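Side-chain contacts in putative pyridoxal phosphate-dependent transferase (Clostridium difficile, PDB 4DQ6), which binds pyridoxal-5'-phosphate and belongs to the aminotransferase class I and II family, probably acting as a transferase: residues T66-P69 and D70-E74; P126-S129 and V130-N134; A264-I268 and D269-N273. One frame throughout, in Å; residues are numbered along the deposited sequence.

In the fold
The three contacts follow one another along the chain, each a local contact at the start, along the length or at the end of a helix. Contact 1 leads into helix 70-84, contact 2 lies on helix 126-133 between neighbouring strands 116-119 and 137-140 of the mixed sheet, and contact 3 closes helix 255-267. Contacts 1 and 3, centres about 16 Å apart, meet directly, because R68 reaches K271 and N273. Contact 2 lies about 31 Å from contact 1 and 21 Å from contact 3, centre to centre. All three touch the second subunit and so lie at the dimer interface, where V130, N133 and N134 pack on its T266 and R267; contacts 2 and 3 are close to bound pyridoxal-5'-phosphate.

Contact 1. Residues T66-P69 and D70-E74; sequences TTRP and DSYNE
R68 slants its CG and CD past the CD1-CE1 side of Y72, four residues further on, as the backbone turns from a loop into helix 70-84. From CB the chain continues to CG, which lies opposite the backbone N (chi1 -172°) and comes within 3.6 Å of Y72 CD1. CD follows, 3.8 Å from Y72 CE1, and a bend at chi3 (-63°) brings NE to 4.0 Å from the same CE1. The guanidinium plane is 60° from that of the ring. With R68 CZ 5.7 Å from the ring centroid, any cation-pi attraction is at most weak. The grip on the tip comes from elsewhere: NH2 bonds to N273 OD1 and K271 O. Y72 OH is held by the same asparagine, through its ND2, so one residue positions both polar ends. Arginine suits this place because its methylenes can pack against an aromatic side chain while the charged end reaches acceptors further on. T66, P69 and Y72 lie against helix 275-287, and T67 bonds to E24 of the second subunit, at the dimer interface of this aminotransferase-family fold. In the backbone beside this pair, the chain turns into the helix with Y72 N donating to P69 O at 3.1 Å, from above the carbonyl plane. A water donates to P69 O at 2.7 Å and accepts from N73 N, bridging two atoms too far apart to bond directly. Proline, which has no N-H to offer, fits a position leading into a helix, and its CG rests 3.6 Å from S71 OG, whose own hydrogen bond goes to E282. A second water donates to both R68 O and D70 OD1.

Contact 2. Residues P126-S129 and V130-N134; sequences PFNS and VVKNN
V130 leaves helix 126-133 pointing away from P126-S129, yet its CB and CG1 still touch P126 O, and here the packing is close. CG1, between the backbone N and the carbonyl carbon (chi1 76°), lies 3.3 Å from P126 O, the same oxygen that accepts V130 N at 2.8 Å. V131 brings CG2 to within 3.4 Å of F127 O, a buried carbonyl that has no polar partner in the model. Branched, apolar valines suit this face, which meets helix 99-110 through V130 and strands of the sheet through V131. A turn later N133 N donates to S129 O at 2.7 Å, almost straight down the carbonyl, while N134 ND2 closes on V130 O at 2.9 Å and also bonds to S104 OG.

The other side is looser and more polar. K132, exposed and extended beyond CG, slants across N128 and donates from NZ to OD1 at 3.0 Å, in the carbonyl plane and on a lone pair. The asparagine amide can serve two charged neighbours, since its ND2 bonds to E121. The backbone here is held less firmly: N128 O takes weak bonds from V131 N and K132 N. The side chain of F127 comes about 5 Å from a bound pyridoxal-5'-phosphate. The helix joins parallel strands 116-119 and 137-140 as a beta-alpha-beta crossover, as in the large domain of this aminotransferase fold.

Contact 3. Residues A264-I268 and D269-N273; sequences AFTRI and DIKRN
F265 and I270 meet at the end of helix 255-267, where the chain turns out of its last coil. The F265 ring brings CD1 to 4.0 Å from I270 CB, and the two side chains slant past each other; strand 93-96 packs on the same ring, so a large apolar residue is well placed. F265 O accepts I270 N at 3.0 Å, in the carbonyl plane, spanning six residues. T266 comes next, its O taking D269 N at 3.0 Å from well above the carbonyl plane. Its hydroxyl OG1 accepts K271 NZ at 3.0 Å and also has a hydrogen bond to D262 O. To arrive there the lysine folds twice, at chi2 (-66°) and chi3 (-87°), passing its CD 3.8 Å from F265 O; NZ also makes a salt bridge to D262, so the ammonium is gripped from two residues on the helix. R267 points away from the turn and pairs with E109 in a salt bridge. I268 completes the walk: its CD1 packs 3.8 Å from I270 CD1, an apolar touch within the turn. D269 takes positive phi (53°), a backbone shape in which glycine is the commoner residue. A water donates to both D269 OD1 and T266 O, and the aspartate touches a bound pyridoxal-5'-phosphate. The bonds from I270 N to F265 O and from D269 N to T266 O make this a Schellman motif, which ends the helix at the dimer interface, with R267 O bonded to S104 OG and D269 packed on I100, both of the second subunit.

Contact 1. Residues T66-P69 and D70-E74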
# COMPACT_ATOMS: atom_id res chain seq x y z
N THR A 66 -11.03 -5.24 -2.86
CA THR A 66 -11.01 -5.22 -4.30
C THR A 66 -10.38 -6.44 -4.88
O THR A 66 -9.28 -6.77 -4.49
CB THR A 66 -10.25 -3.98 -4.78
OG1 THR A 66 -10.92 -2.83 -4.21
CG2 THR A 66 -10.12 -3.87 -6.30
N THR A 67 -11.07 -7.09 -5.79
CA THR A 67 -10.54 -8.24 -6.50
C THR A 67 -9.77 -7.78 -7.75
O THR A 67 -10.01 -6.70 -8.28
CB THR A 67 -11.68 -9.20 -6.88
OG1 THR A 67 -11.10 -10.43 -7.25
CG2 THR A 67 -12.51 -8.68 -8.06
N ARG A 68 -8.80 -8.56 -8.22
CA ARG A 68 -8.03 -8.24 -9.41
C ARG A 68 -8.54 -9.12 -10.54
O ARG A 68 -8.23 -10.33 -10.61
CB ARG A 68 -6.53 -8.47 -9.17
CG ARG A 68 -5.61 -8.00 -10.30
CD ARG A 68 -4.14 -8.18 -9.94
NE ARG A 68 -3.80 -7.36 -8.79
CZ ARG A 68 -3.61 -7.80 -7.56
NH1 ARG A 68 -3.57 -9.11 -7.30
NH2 ARG A 68 -3.46 -6.95 -6.62
N PRO A 69 -9.37 -8.58 -11.41
CA PRO A 69 -9.95 -9.42 -12.47
C PRO A 69 -8.87 -9.77 -13.49
O PRO A 69 -7.88 -9.07 -13.58
CB PRO A 69 -11.01 -8.51 -13.12
CG PRO A 69 -10.55 -7.15 -12.85
CD PRO A 69 -9.82 -7.19 -11.51
N ASP A 70 -9.08 -10.83 -14.27
CA ASP A 70 -8.07 -11.23 -15.25
C ASP A 70 -7.71 -10.09 -16.21
O ASP A 70 -6.59 -10.00 -16.68
CB ASP A 70 -8.58 -12.40 -16.09
CG ASP A 70 -8.66 -13.70 -15.32
OD1 ASP A 70 -8.14 -13.80 -14.18
OD2 ASP A 70 -9.24 -14.65 -15.90
N SER A 71 -8.67 -9.22 -16.51
CA SER A 71 -8.47 -8.08 -17.45
C SER A 71 -7.35 -7.10 -17.03
O SER A 71 -6.73 -6.48 -17.88
CB SER A 71 -9.78 -7.28 -17.62
OG SER A 71 -10.24 -6.72 -16.40
N TYR A 72 -7.07 -7.03 -15.72
CA TYR A 72 -6.04 -6.15 -15.21
C TYR A 72 -4.65 -6.61 -15.69
O TYR A 72 -3.96 -5.89 -16.40
CB TYR A 72 -6.12 -6.11 -13.69
CG TYR A 72 -5.07 -5.34 -12.99
CD1 TYR A 72 -3.85 -5.90 -12.68
CD2 TYR A 72 -5.31 -4.02 -12.59
CE1 TYR A 72 -2.88 -5.19 -11.99
CE2 TYR A 72 -4.40 -3.28 -11.88
CZ TYR A 72 -3.16 -3.84 -11.60
OH TYR A 72 -2.12 -3.21 -10.89
N ASN A 73 -4.29 -7.86 -15.39
CA ASN A 73 -2.97 -8.36 -15.84
C ASN A 73 -2.95 -8.55 -17.38
O ASN A 73 -1.92 -8.37 -17.98
CB ASN A 73 -2.56 -9.66 -15.14
CG ASN A 73 -2.03 -9.40 -13.74
OD1 ASN A 73 -1.68 -8.26 -13.40
ND2 ASN A 73 -1.96 -10.46 -12.90
N GLU A 74 -4.10 -8.85 -18.00
CA GLU A 74 -4.18 -8.89 -19.48
C GLU A 74 -3.79 -7.52 -20.09
O GLU A 74 -3.11 -7.49 -21.10
CB GLU A 74 -5.57 -9.31 -19.96
CG GLU A 74 -5.82 -10.79 -19.70
CD GLU A 74 -7.25 -11.33 -19.85
OE1 GLU A 74 -8.25 -10.55 -19.97
OE2 GLU A 74 -7.36 -12.60 -19.83
O HOH W 1 -7.22 -12.63 -11.83
O HOH W 2 -5.32 -9.77 -13.49

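Contact 2. Residues P126-S129 and V130-N134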
# COMPACT_ATOMS: atom_id res chain seq x y z
N PRO A 126 16.90 6.04 -3.80
CA PRO A 126 16.43 4.86 -3.07
C PRO A 126 17.15 3.59 -3.40
O PRO A 126 17.09 2.64 -2.58
CB PRO A 126 14.96 4.79 -3.44
CG PRO A 126 14.62 6.24 -3.54
CD PRO A 126 15.75 6.81 -4.34
N PHE A 127 17.82 3.51 -4.54
CA PHE A 127 18.69 2.34 -4.86
C PHE A 127 19.79 2.11 -3.79
O PHE A 127 20.09 0.97 -3.42
CB PHE A 127 19.39 2.52 -6.20
CG PHE A 127 18.60 2.07 -7.41
CD1 PHE A 127 17.24 2.13 -7.47
CD2 PHE A 127 19.33 1.61 -8.50
CE1 PHE A 127 16.59 1.70 -8.63
CE2 PHE A 127 18.71 1.17 -9.64
CZ PHE A 127 17.34 1.26 -9.72
N ASN A 128 20.40 3.19 -3.36
CA ASN A 128 21.41 3.18 -2.35
C ASN A 128 20.79 2.84 -0.98
O ASN A 128 21.22 1.90 -0.29
CB ASN A 128 22.14 4.55 -2.41
CG ASN A 128 23.33 4.68 -1.46
OD1 ASN A 128 23.15 4.48 -0.28
ND2 ASN A 128 24.51 5.13 -1.97
N SER A 129 19.77 3.59 -0.58
CA SER A 129 19.21 3.39 0.72
C SER A 129 18.53 2.06 0.89
O SER A 129 18.52 1.52 2.00
CB SER A 129 18.30 4.54 1.12
OG SER A 129 17.33 4.75 0.19
N VAL A 130 17.90 1.52 -0.16
CA VAL A 130 17.18 0.26 0.02
C VAL A 130 18.15 -0.88 0.34
O VAL A 130 17.83 -1.76 1.13
CB VAL A 130 16.26 -0.10 -1.19
CG1 VAL A 130 17.07 -0.62 -2.38
CG2 VAL A 130 15.18 -1.10 -0.73
N VAL A 131 19.38 -0.80 -0.15
CA VAL A 131 20.36 -1.83 0.15
C VAL A 131 20.83 -1.71 1.61
O VAL A 131 20.85 -2.71 2.38
CB VAL A 131 21.53 -1.77 -0.86
CG1 VAL A 131 22.70 -2.65 -0.40
CG2 VAL A 131 21.03 -2.13 -2.28
N LYS A 132 21.13 -0.48 2.00
CA LYS A 132 21.60 -0.16 3.34
C LYS A 132 20.55 -0.40 4.42
O LYS A 132 20.86 -0.92 5.53
CB LYS A 132 22.11 1.27 3.40
CG LYS A 132 23.36 1.44 2.56
CD LYS A 132 23.89 2.86 2.58
CE LYS A 132 25.29 2.90 1.93
NZ LYS A 132 25.58 4.31 1.54
N ASN A 133 19.30 -0.03 4.13
CA ASN A 133 18.24 -0.15 5.10
C ASN A 133 17.81 -1.61 5.29
O ASN A 133 17.13 -1.95 6.27
CB ASN A 133 17.03 0.65 4.66
CG ASN A 133 17.22 2.15 4.75
OD1 ASN A 133 18.06 2.65 5.47
ND2 ASN A 133 16.34 2.88 4.03
N ASN A 134 18.23 -2.47 4.37
CA ASN A 134 18.15 -3.93 4.54
C ASN A 134 19.41 -4.61 5.06
O ASN A 134 19.43 -5.82 5.03
CB ASN A 134 17.75 -4.60 3.23
CG ASN A 134 16.29 -4.52 2.96
OD1 ASN A 134 15.52 -5.25 3.57
ND2 ASN A 134 15.90 -3.65 2.05

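Contact 3. Residues A264-I268 and D269-N273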
# COMPACT_ATOMS: atom_id res chain seq x y z
N ALA A 264 6.74 -13.23 0.49
CA ALA A 264 7.11 -11.97 1.20
C ALA A 264 5.95 -11.02 1.27
O ALA A 264 5.67 -10.43 2.33
CB ALA A 264 8.32 -11.32 0.56
N PHE A 265 5.21 -10.86 0.16
CA PHE A 265 4.00 -10.03 0.22
C PHE A 265 2.96 -10.61 1.14
O PHE A 265 2.13 -9.86 1.71
CB PHE A 265 3.47 -9.72 -1.18
CG PHE A 265 4.22 -8.58 -1.88
CD1 PHE A 265 4.16 -7.27 -1.34
CD2 PHE A 265 4.90 -8.75 -3.06
CE1 PHE A 265 4.84 -6.23 -1.96
CE2 PHE A 265 5.55 -7.70 -3.69
CZ PHE A 265 5.50 -6.43 -3.14
N THR A 266 2.85 -11.93 1.20
CA THR A 266 1.93 -12.55 2.13
C THR A 266 2.32 -12.26 3.56
O THR A 266 1.48 -11.92 4.40
CB THR A 266 1.87 -14.08 1.89
OG1 THR A 266 1.24 -14.31 0.61
CG2 THR A 266 1.03 -14.78 3.02
N ARG A 267 3.61 -12.34 3.81
CA ARG A 267 4.16 -12.04 5.13
C ARG A 267 3.80 -10.64 5.62
O ARG A 267 3.41 -10.51 6.79
CB ARG A 267 5.68 -12.30 5.14
CG ARG A 267 6.33 -11.77 6.39
CD ARG A 267 7.82 -12.03 6.43
NE ARG A 267 8.60 -11.65 5.22
CZ ARG A 267 9.12 -10.45 4.94
NH1 ARG A 267 9.87 -10.26 3.84
NH2 ARG A 267 8.93 -9.41 5.75
N ILE A 268 3.87 -9.64 4.73
CA ILE A 268 3.48 -8.26 5.11
C ILE A 268 2.04 -7.94 4.75
O ILE A 268 1.60 -6.79 4.96
CB ILE A 268 4.47 -7.19 4.57
CG1 ILE A 268 4.57 -7.15 3.05
CG2 ILE A 268 5.88 -7.41 5.12
CD1 ILE A 268 5.19 -5.88 2.49
N ASP A 269 1.27 -8.93 4.26
CA ASP A 269 -0.15 -8.75 3.91
C ASP A 269 -0.43 -7.57 2.97
O ASP A 269 -1.36 -6.78 3.19
CB ASP A 269 -1.05 -8.70 5.14
CG ASP A 269 -2.53 -8.84 4.76
OD1 ASP A 269 -2.81 -9.68 3.84
OD2 ASP A 269 -3.38 -8.04 5.28
N ILE A 270 0.39 -7.40 1.94
CA ILE A 270 0.13 -6.39 0.90
C ILE A 270 -0.13 -7.17 -0.38
O ILE A 270 0.82 -7.64 -1.04
CB ILE A 270 1.31 -5.39 0.81
CG1 ILE A 270 1.32 -4.52 2.08
CG2 ILE A 270 1.23 -4.54 -0.47
CD1 ILE A 270 2.31 -3.38 2.05
N LYS A 271 -1.42 -7.34 -0.73
CA LYS A 271 -1.83 -8.21 -1.80
C LYS A 271 -2.77 -7.55 -2.77
O LYS A 271 -2.74 -7.89 -3.94
CB LYS A 271 -2.54 -9.45 -1.28
CG LYS A 271 -1.72 -10.22 -0.28
CD LYS A 271 -0.44 -10.84 -0.87
CE LYS A 271 -0.61 -12.20 -1.47
NZ LYS A 271 0.72 -12.78 -1.86
N ARG A 272 -3.62 -6.63 -2.28
CA ARG A 272 -4.69 -6.07 -3.14
C ARG A 272 -4.38 -4.68 -3.64
O ARG A 272 -3.85 -3.84 -2.90
CB ARG A 272 -6.04 -6.04 -2.38
CG ARG A 272 -6.55 -7.35 -1.86
CD ARG A 272 -7.97 -7.30 -1.32
NE ARG A 272 -8.40 -8.62 -0.94
CZ ARG A 272 -8.84 -9.56 -1.78
NH1 ARG A 272 -8.94 -9.35 -3.08
NH2 ARG A 272 -9.14 -10.75 -1.30
N ASN A 273 -4.82 -4.36 -4.88
CA ASN A 273 -4.89 -2.99 -5.36
C ASN A 273 -5.95 -2.27 -4.55
O ASN A 273 -6.93 -2.90 -4.12
CB ASN A 273 -5.36 -2.93 -6.82
CG ASN A 273 -4.31 -3.38 -7.82
OD1 ASN A 273 -4.02 -4.58 -7.93
ND2 ASN A 273 -3.75 -2.44 -8.56
O HOH W 3 -1.29 -12.05 3.89